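NADP-dependent glyceraldehyde-3-phosphate dehydrogenase (Bacillus halodurans, PDB 3PRL) probably oxidises glyceraldehyde 3-phosphate to 3-phosphoglycerate with NADP+ as the hydride acceptor, without taking up inorganic phosphate. Local coordinates at residues A340-I343 and Q344-D348; I395-D399 and A400-I404; T437-N441 and A442-R446. One frame throughout, in Å; residues are numbered along the deposited sequence.

In the fold
The three interactions are local contacts in different parts of one chain, and none touches another. Interaction 1 lies within helix 337-352 and combines backbone bonds with apolar packing on a partly buried helix. Interaction 2 is the junction of strand 391-397 and helix 400-409. Here side-chain carboxylates do the work: two of them take backbone N-H groups near the surface. Interaction 3 lies nearest the chain centre, where a buried histidine of strand 437-440 packs against the loop that follows. Interactions 2 and 3 reach the same mixed sheet, their centres about 18 Å apart. Of the three, only interaction 3 also meets a second subunit.

Interaction 1 (A340-I343 and Q344-D348)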
loop_
_atom_site.group_PDB
_atom_site.type_symbol
_atom_site.label_atom_id
_atom_site.label_comp_id
_atom_site.label_asym_id
_atom_site.label_seq_id
_atom_site.Cartn_x
_atom_site.Cartn_y
_atom_site.Cartn_z
ATOM N N ALA D 340 13.487 32.578 30.905
ATOM C CA ALA D 340 12.621 33.214 31.898
ATOM C C ALA D 340 12.531 34.742 31.699
ATOM O O ALA D 340 11.435 35.312 31.720
ATOM C CB ALA D 340 13.090 32.873 33.313
ATOM N N ALA D 341 13.672 35.396 31.486
ATOM C CA ALA D 341 13.660 36.831 31.163
ATOM C C ALA D 341 12.727 37.113 29.970
ATOM O O ALA D 341 11.860 37.993 30.058
ATOM C CB ALA D 341 15.068 37.338 30.880
ATOM N N PHE D 342 12.912 36.353 28.883
ATOM C CA PHE D 342 12.127 36.493 27.638
ATOM C C PHE D 342 10.634 36.272 27.878
ATOM O O PHE D 342 9.818 37.036 27.376
ATOM C CB PHE D 342 12.653 35.559 26.524
ATOM C CG PHE D 342 11.764 35.502 25.283
ATOM C CD1 PHE D 342 11.859 36.478 24.290
ATOM C CD2 PHE D 342 10.834 34.472 25.120
ATOM C CE1 PHE D 342 11.045 36.453 23.163
ATOM C CE2 PHE D 342 10.005 34.421 23.987
ATOM C CZ PHE D 342 10.110 35.416 23.002
ATOM N N ILE D 343 10.283 35.242 28.656
ATOM C CA ILE D 343 8.881 34.987 29.057
ATOM C C ILE D 343 8.286 36.163 29.841
ATOM O O ILE D 343 7.204 36.651 29.521
ATOM C CB ILE D 343 8.731 33.683 29.893
ATOM C CG1 ILE D 343 9.226 32.468 29.093
ATOM C CG2 ILE D 343 7.270 33.480 30.332
ATOM C CD1 ILE D 343 9.870 31.407 29.968
ATOM N N GLN D 344 9.011 36.619 30.850
ATOM C CA GLN D 344 8.587 37.773 31.654
ATOM C C GLN D 344 8.213 38.983 30.796
ATOM O O GLN D 344 7.216 39.662 31.071
ATOM C CB GLN D 344 9.682 38.155 32.658
ATOM C CG GLN D 344 9.324 39.304 33.620
ATOM C CD GLN D 344 8.083 39.022 34.461
ATOM O OE1 GLN D 344 8.032 38.057 35.223
ATOM N NE2 GLN D 344 7.077 39.876 34.326
ATOM N N GLY D 345 9.014 39.240 29.765
ATOM C CA GLY D 345 8.793 40.363 28.850
ATOM C C GLY D 345 7.514 40.266 28.039
ATOM O O GLY D 345 6.905 41.293 27.708
ATOM N N LEU D 346 7.123 39.035 27.703
ATOM C CA LEU D 346 5.849 38.761 27.038
ATOM C C LEU D 346 4.652 39.090 27.931
ATOM O O LEU D 346 3.671 39.675 27.459
ATOM C CB LEU D 346 5.776 37.295 26.553
ATOM C CG LEU D 346 6.181 36.962 25.102
ATOM C CD1 LEU D 346 7.572 37.463 24.750
ATOM C CD2 LEU D 346 6.099 35.465 24.818
ATOM N N ILE D 347 4.740 38.701 29.206
ATOM C CA ILE D 347 3.717 39.027 30.210
ATOM C C ILE D 347 3.598 40.546 30.379
ATOM O O ILE D 347 2.522 41.108 30.159
ATOM C CB ILE D 347 3.993 38.327 31.570
ATOM C CG1 ILE D 347 3.816 36.812 31.425
ATOM C CG2 ILE D 347 3.072 38.883 32.672
ATOM C CD1 ILE D 347 4.483 35.987 32.514
ATOM N N ASP D 348 4.711 41.192 30.740
ATOM C CA ASP D 348 4.817 42.663 30.825
ATOM C C ASP D 348 4.064 43.375 29.684
ATOM O O ASP D 348 3.048 44.031 29.928
ATOM C CB ASP D 348 6.288 43.106 30.804
ATOM C CG ASP D 348 7.037 42.793 32.094
ATOM O OD1 ASP D 348 8.285 42.869 32.056
ATOM O OD2 ASP D 348 6.415 42.497 33.143
#
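L346 lays one methyl over the ring of F342, one turn earlier in the helix. Its CB starts 3.4 Å from the carbonyl O of I343. The side chain divides at CG. CD1 passes 3.5 Å from F342 O. It ends over the ring face, 4.0 Å from the ring centroid and 21° off its normal. This is a CH-pi contact, displaced toward CZ. The other methyl, CD2, reaches CE2 of F342 at 4.1 Å. The ring can receive them because CG of F342 is anti to the backbone N (chi1 171°). Both segments belong to helix 337-352, and the pair follows its i to i+4 spacing. With an alanine in place of F342, the L346 methyls would probably lose the ring beneath them, and R381 and E385 would lose an apolar neighbour. On another side of the helix, I343 and I347 face strand 367-374 through L368 and T371. The amide N of I347 bonds to I343 O at 3.2 Å, and that of Q344 to A340 O at 2.9 Å. Q344 is bent at chi2, and its NE2 gives a bond of 3.0 Å to OD2 of D348, met from above the carboxylate plane.

Interaction 2 (I395-D399 and A400-I404)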
loop_
_atom_site.group_PDB
_atom_site.type_symbol
_atom_site.label_atom_id
_atom_site.label_comp_id
_atom_site.label_asym_id
_atom_site.label_seq_id
_atom_site.Cartn_x
_atom_site.Cartn_y
_atom_site.Cartn_z
ATOM N N ILE D 395 -8.030 34.654 24.003
ATOM C CA ILE D 395 -8.422 35.658 23.034
ATOM C C ILE D 395 -9.919 35.533 22.795
ATOM O O ILE D 395 -10.405 34.518 22.304
ATOM C CB ILE D 395 -7.579 35.580 21.726
ATOM C CG1 ILE D 395 -6.105 35.896 22.024
ATOM C CG2 ILE D 395 -8.121 36.540 20.673
ATOM C CD1 ILE D 395 -5.132 35.520 20.917
ATOM N N ARG D 396 -10.651 36.561 23.207
ATOM C CA ARG D 396 -12.102 36.540 23.098
ATOM C C ARG D 396 -12.473 36.820 21.642
ATOM O O ARG D 396 -12.114 37.854 21.078
ATOM C CB ARG D 396 -12.765 37.538 24.069
ATOM C CG ARG D 396 -11.951 37.846 25.327
ATOM C CD ARG D 396 -12.836 38.065 26.549
ATOM N NE ARG D 396 -12.906 36.867 27.395
ATOM C CZ ARG D 396 -13.776 36.680 28.385
ATOM N NH1 ARG D 396 -14.688 37.596 28.669
ATOM N NH2 ARG D 396 -13.746 35.554 29.084
ATOM N N VAL D 397 -13.168 35.869 21.034
ATOM C CA VAL D 397 -13.483 35.929 19.609
ATOM C C VAL D 397 -15.009 35.923 19.391
ATOM O O VAL D 397 -15.759 35.570 20.297
ATOM C CB VAL D 397 -12.759 34.771 18.865
ATOM C CG1 VAL D 397 -13.184 34.684 17.432
ATOM C CG2 VAL D 397 -11.254 34.958 18.945
ATOM N N LYS D 398 -15.455 36.332 18.202
ATOM C CA LYS D 398 -16.882 36.358 17.873
ATOM C C LYS D 398 -17.373 35.037 17.279
ATOM O O LYS D 398 -18.458 34.571 17.619
ATOM C CB LYS D 398 -17.206 37.508 16.912
ATOM C CG LYS D 398 -18.558 38.190 17.173
ATOM C CD LYS D 398 -19.254 38.661 15.880
ATOM C CE LYS D 398 -18.350 39.527 14.979
ATOM N NZ LYS D 398 -18.907 39.713 13.603
ATOM N N ASP D 399 -16.588 34.455 16.375
ATOM C CA ASP D 399 -16.989 33.228 15.709
ATOM C C ASP D 399 -15.795 32.369 15.303
ATOM O O ASP D 399 -14.641 32.719 15.580
ATOM C CB ASP D 399 -17.874 33.545 14.496
ATOM C CG ASP D 399 -17.269 34.596 13.579
ATOM O OD1 ASP D 399 -16.031 34.711 13.507
ATOM O OD2 ASP D 399 -18.040 35.315 12.917
ATOM N N ALA D 400 -16.080 31.237 14.658
ATOM C CA ALA D 400 -15.041 30.369 14.132
ATOM C C ALA D 400 -14.266 31.105 13.040
ATOM O O ALA D 400 -13.050 30.976 12.938
ATOM C CB ALA D 400 -15.652 29.074 13.578
ATOM N N ASN D 401 -14.992 31.880 12.238
ATOM C CA ASN D 401 -14.423 32.643 11.129
ATOM C C ASN D 401 -13.306 33.605 11.559
ATOM O O ASN D 401 -12.241 33.649 10.932
ATOM C CB ASN D 401 -15.533 33.400 10.399
ATOM C CG ASN D 401 -16.615 32.475 9.860
ATOM O OD1 ASN D 401 -16.465 31.893 8.792
ATOM N ND2 ASN D 401 -17.718 32.347 10.600
ATOM N N GLU D 402 -13.545 34.355 12.636
ATOM C CA GLU D 402 -12.508 35.199 13.221
ATOM C C GLU D 402 -11.410 34.351 13.841
ATOM O O GLU D 402 -10.242 34.731 13.794
ATOM C CB GLU D 402 -13.072 36.154 14.280
ATOM C CG GLU D 402 -12.022 37.130 14.874
ATOM C CD GLU D 402 -12.589 38.084 15.929
ATOM O OE1 GLU D 402 -13.722 37.852 16.397
ATOM O OE2 GLU D 402 -11.894 39.067 16.289
ATOM N N ALA D 403 -11.796 33.217 14.427
ATOM C CA ALA D 403 -10.834 32.281 15.009
ATOM C C ALA D 403 -9.903 31.700 13.945
ATOM O O ALA D 403 -8.694 31.609 14.161
ATOM C CB ALA D 403 -11.555 31.157 15.763
ATOM N N ILE D 404 -10.481 31.322 12.802
ATOM C CA ILE D 404 -9.745 30.788 11.644
ATOM C C ILE D 404 -8.714 31.790 11.146
ATOM O O ILE D 404 -7.549 31.453 10.960
ATOM C CB ILE D 404 -10.713 30.417 10.489
ATOM C CG1 ILE D 404 -11.539 29.177 10.852
ATOM C CG2 ILE D 404 -9.958 30.225 9.152
ATOM C CD1 ILE D 404 -12.576 28.761 9.798
#
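D399 and E402 reach each other through contrasting torsions. In D399, CG sits between the backbone N and the carbonyl carbon (chi1 50°), which folds the carboxylate back over the first turn of the helix. In E402, CG is anti to the backbone N (chi1 -177°) and the chain runs out extended, back toward the end of the strand. D399 OD1 accepts the amide N of E402 at 2.7 Å, with the donor nearly in line with the carboxylate C-O bond and the N-H pointing well at the oxygen (164°). In return, E402 OE1 accepts the amide N of K398 at 2.9 Å, on its anti side and somewhat out of the carboxylate plane. The two carboxylates thus each hold a backbone N-H of the other segment. OD1 and OE1 stay 4.9 Å apart, and the amide dipoles of the helix start would probably ease their like charges.

The aliphatic part of E402 crosses V397. CG1 of V397 lies 3.5 Å from E402 CB and also 3.4 Å from OE1. The same methyl approaches CB of A403 at 4.2 Å, and both V397 and A403 rest on F300 of strand 296-302. The main chain adds a bond from A403 N to D399 O of 3.1 Å. Beside D399, N401 sets its amide plane almost at right angles to the carboxylate, without a bond between them. A400 packs on I429 of helix 423-431.

D399 is therefore the N-cap of helix 400-409. This is the strand-to-helix step of a beta-alpha-beta crossover, which carries the chain from strand 391-397 past two strands of the sheet to the parallel strand 415-419.

Interaction 3 (T437-N441 and A442-R446); sequences TVHIN and AKTER
H439 turns its imidazole under the backbone of K443 and T444. The carbonyl O of K443 stands 3.0 Å above the ring plane, displaced toward the rim, and is 3.1 Å from ND1. The angle is too poor for a hydrogen bond, since the oxygen lies over the face. On the same face, CA of T444 is 3.9 Å from the ring centroid, a CH-pi contact 20° off the normal. CG2 of T444 adds a looser touch on CD2 at 4.0 Å. At the far end of the ring, CE1 meets the aliphatic CG of E445 at 4.1 Å. Nearer the backbone, CB of H439 lies 3.5 Å from A442 O.

The ring reaches this place with its CG anti to the carbonyl carbon (chi1 -66°). Its NE2 has a weak hydrogen bond to OE1 of Q415, which helps to settle the ring's rotation. The chain doubles back over the ring at N441, whose backbone is in the left-handed helical region.

The main chain over and beside the ring is fixed by bonds from S417 OG to A442 O, from K443 N to Q280 OE1 and from Q415 NE2 to E445 O. Side-chain bonds add to this, T444 OG1 with D264 OD2 and K443 NZ with S283 OG, and beyond them R446 forms a salt bridge with E259, the predicted active-site glutamate.

Strand 437-440 pairs in parallel with strand 415-419 of its own chain. It also pairs in parallel with a strand of the second subunit, whose N482 bonds to I440 O. The sheet therefore runs on across the interface, while residues 442-446 leave it for the loop leading to strand 460-461.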
loop_
_atom_site.group_PDB
_atom_site.type_symbol
_atom_site.label_atom_id
_atom_site.label_comp_id
_atom_site.label_asym_id
_atom_site.label_seq_id
_atom_site.Cartn_x
_atom_site.Cartn_y
_atom_site.Cartn_z
ATOM N N THR D 437 -1.591 19.064 11.712
ATOM C CA THR D 437 -2.614 18.239 12.354
ATOM C C THR D 437 -3.682 19.057 13.069
ATOM O O THR D 437 -3.361 19.998 13.774
ATOM C CB THR D 437 -1.959 17.278 13.365
ATOM O OG1 THR D 437 -0.894 16.592 12.709
ATOM C CG2 THR D 437 -2.987 16.252 13.936
ATOM N N VAL D 438 -4.943 18.672 12.889
ATOM C CA VAL D 438 -6.054 19.233 13.647
ATOM C C VAL D 438 -6.593 18.158 14.587
ATOM O O VAL D 438 -6.851 17.028 14.158
ATOM C CB VAL D 438 -7.197 19.712 12.721
ATOM C CG1 VAL D 438 -8.380 20.234 13.539
ATOM C CG2 VAL D 438 -6.687 20.786 11.741
ATOM N N HIS D 439 -6.738 18.504 15.862
ATOM C CA HIS D 439 -7.343 17.611 16.849
ATOM C C HIS D 439 -8.767 18.058 17.165
ATOM O O HIS D 439 -8.981 19.198 17.597
ATOM C CB HIS D 439 -6.531 17.606 18.151
ATOM C CG HIS D 439 -5.162 17.023 18.022
ATOM N ND1 HIS D 439 -4.831 15.787 18.531
ATOM C CD2 HIS D 439 -4.034 17.509 17.456
ATOM C CE1 HIS D 439 -3.559 15.532 18.279
ATOM N NE2 HIS D 439 -3.053 16.557 17.622
ATOM N N ILE D 440 -9.729 17.154 16.979
ATOM C CA ILE D 440 -11.123 17.408 17.373
ATOM C C ILE D 440 -11.427 17.005 18.828
ATOM O O ILE D 440 -11.404 15.817 19.189
ATOM C CB ILE D 440 -12.150 16.750 16.398
ATOM C CG1 ILE D 440 -11.794 17.041 14.934
ATOM C CG2 ILE D 440 -13.596 17.191 16.727
ATOM C CD1 ILE D 440 -11.625 18.511 14.587
ATOM N N ASN D 441 -11.730 18.018 19.647
ATOM C CA ASN D 441 -12.156 17.819 21.033
ATOM C C ASN D 441 -11.105 17.185 21.918
ATOM O O ASN D 441 -11.420 16.433 22.827
ATOM C CB ASN D 441 -13.448 16.998 21.101
ATOM C CG ASN D 441 -14.681 17.851 20.998
ATOM O OD1 ASN D 441 -14.741 18.961 21.538
ATOM N ND2 ASN D 441 -15.683 17.339 20.304
ATOM N N ALA D 442 -9.850 17.494 21.633
ATOM C CA ALA D 442 -8.715 17.002 22.412
ATOM C C ALA D 442 -7.560 17.955 22.180
ATOM O O ALA D 442 -7.597 18.761 21.243
ATOM C CB ALA D 442 -8.325 15.604 21.973
ATOM N N LYS D 443 -6.546 17.852 23.037
ATOM C CA LYS D 443 -5.415 18.766 23.000
ATOM C C LYS D 443 -4.524 18.450 21.804
ATOM O O LYS D 443 -4.723 17.432 21.127
ATOM C CB LYS D 443 -4.618 18.702 24.312
ATOM C CG LYS D 443 -3.962 17.343 24.623
ATOM C CD LYS D 443 -3.584 17.243 26.102
ATOM C CE LYS D 443 -2.708 16.034 26.416
ATOM N NZ LYS D 443 -2.590 15.771 27.911
ATOM N N THR D 444 -3.554 19.325 21.539
ATOM C CA THR D 444 -2.557 19.022 20.510
ATOM C C THR D 444 -1.456 18.176 21.144
ATOM O O THR D 444 -1.117 18.351 22.302
ATOM C CB THR D 444 -1.952 20.282 19.814
ATOM O OG1 THR D 444 -1.403 21.163 20.796
ATOM C CG2 THR D 444 -3.019 21.038 19.051
ATOM N N GLU D 445 -0.906 17.251 20.371
ATOM C CA GLU D 445 0.213 16.430 20.838
ATOM C C GLU D 445 0.868 15.791 19.638
ATOM O O GLU D 445 0.247 15.615 18.589
ATOM C CB GLU D 445 -0.246 15.338 21.821
ATOM C CG GLU D 445 -0.932 14.160 21.137
ATOM C CD GLU D 445 -1.650 13.238 22.094
ATOM O OE1 GLU D 445 -1.051 12.868 23.142
ATOM O OE2 GLU D 445 -2.820 12.895 21.782
ATOM N N ARG D 446 2.124 15.423 19.820
ATOM C CA ARG D 446 2.890 14.764 18.790
ATOM C C ARG D 446 2.373 13.338 18.583
ATOM O O ARG D 446 2.169 12.900 17.450
ATOM C CB ARG D 446 4.360 14.745 19.201
ATOM C CG ARG D 446 5.286 14.464 18.045
ATOM C CD ARG D 446 6.429 13.583 18.489
ATOM N NE ARG D 446 7.166 13.016 17.359
ATOM C CZ ARG D 446 8.180 13.611 16.745
ATOM N NH1 ARG D 446 8.790 12.988 15.745
ATOM N NH2 ARG D 446 8.579 14.826 17.111
#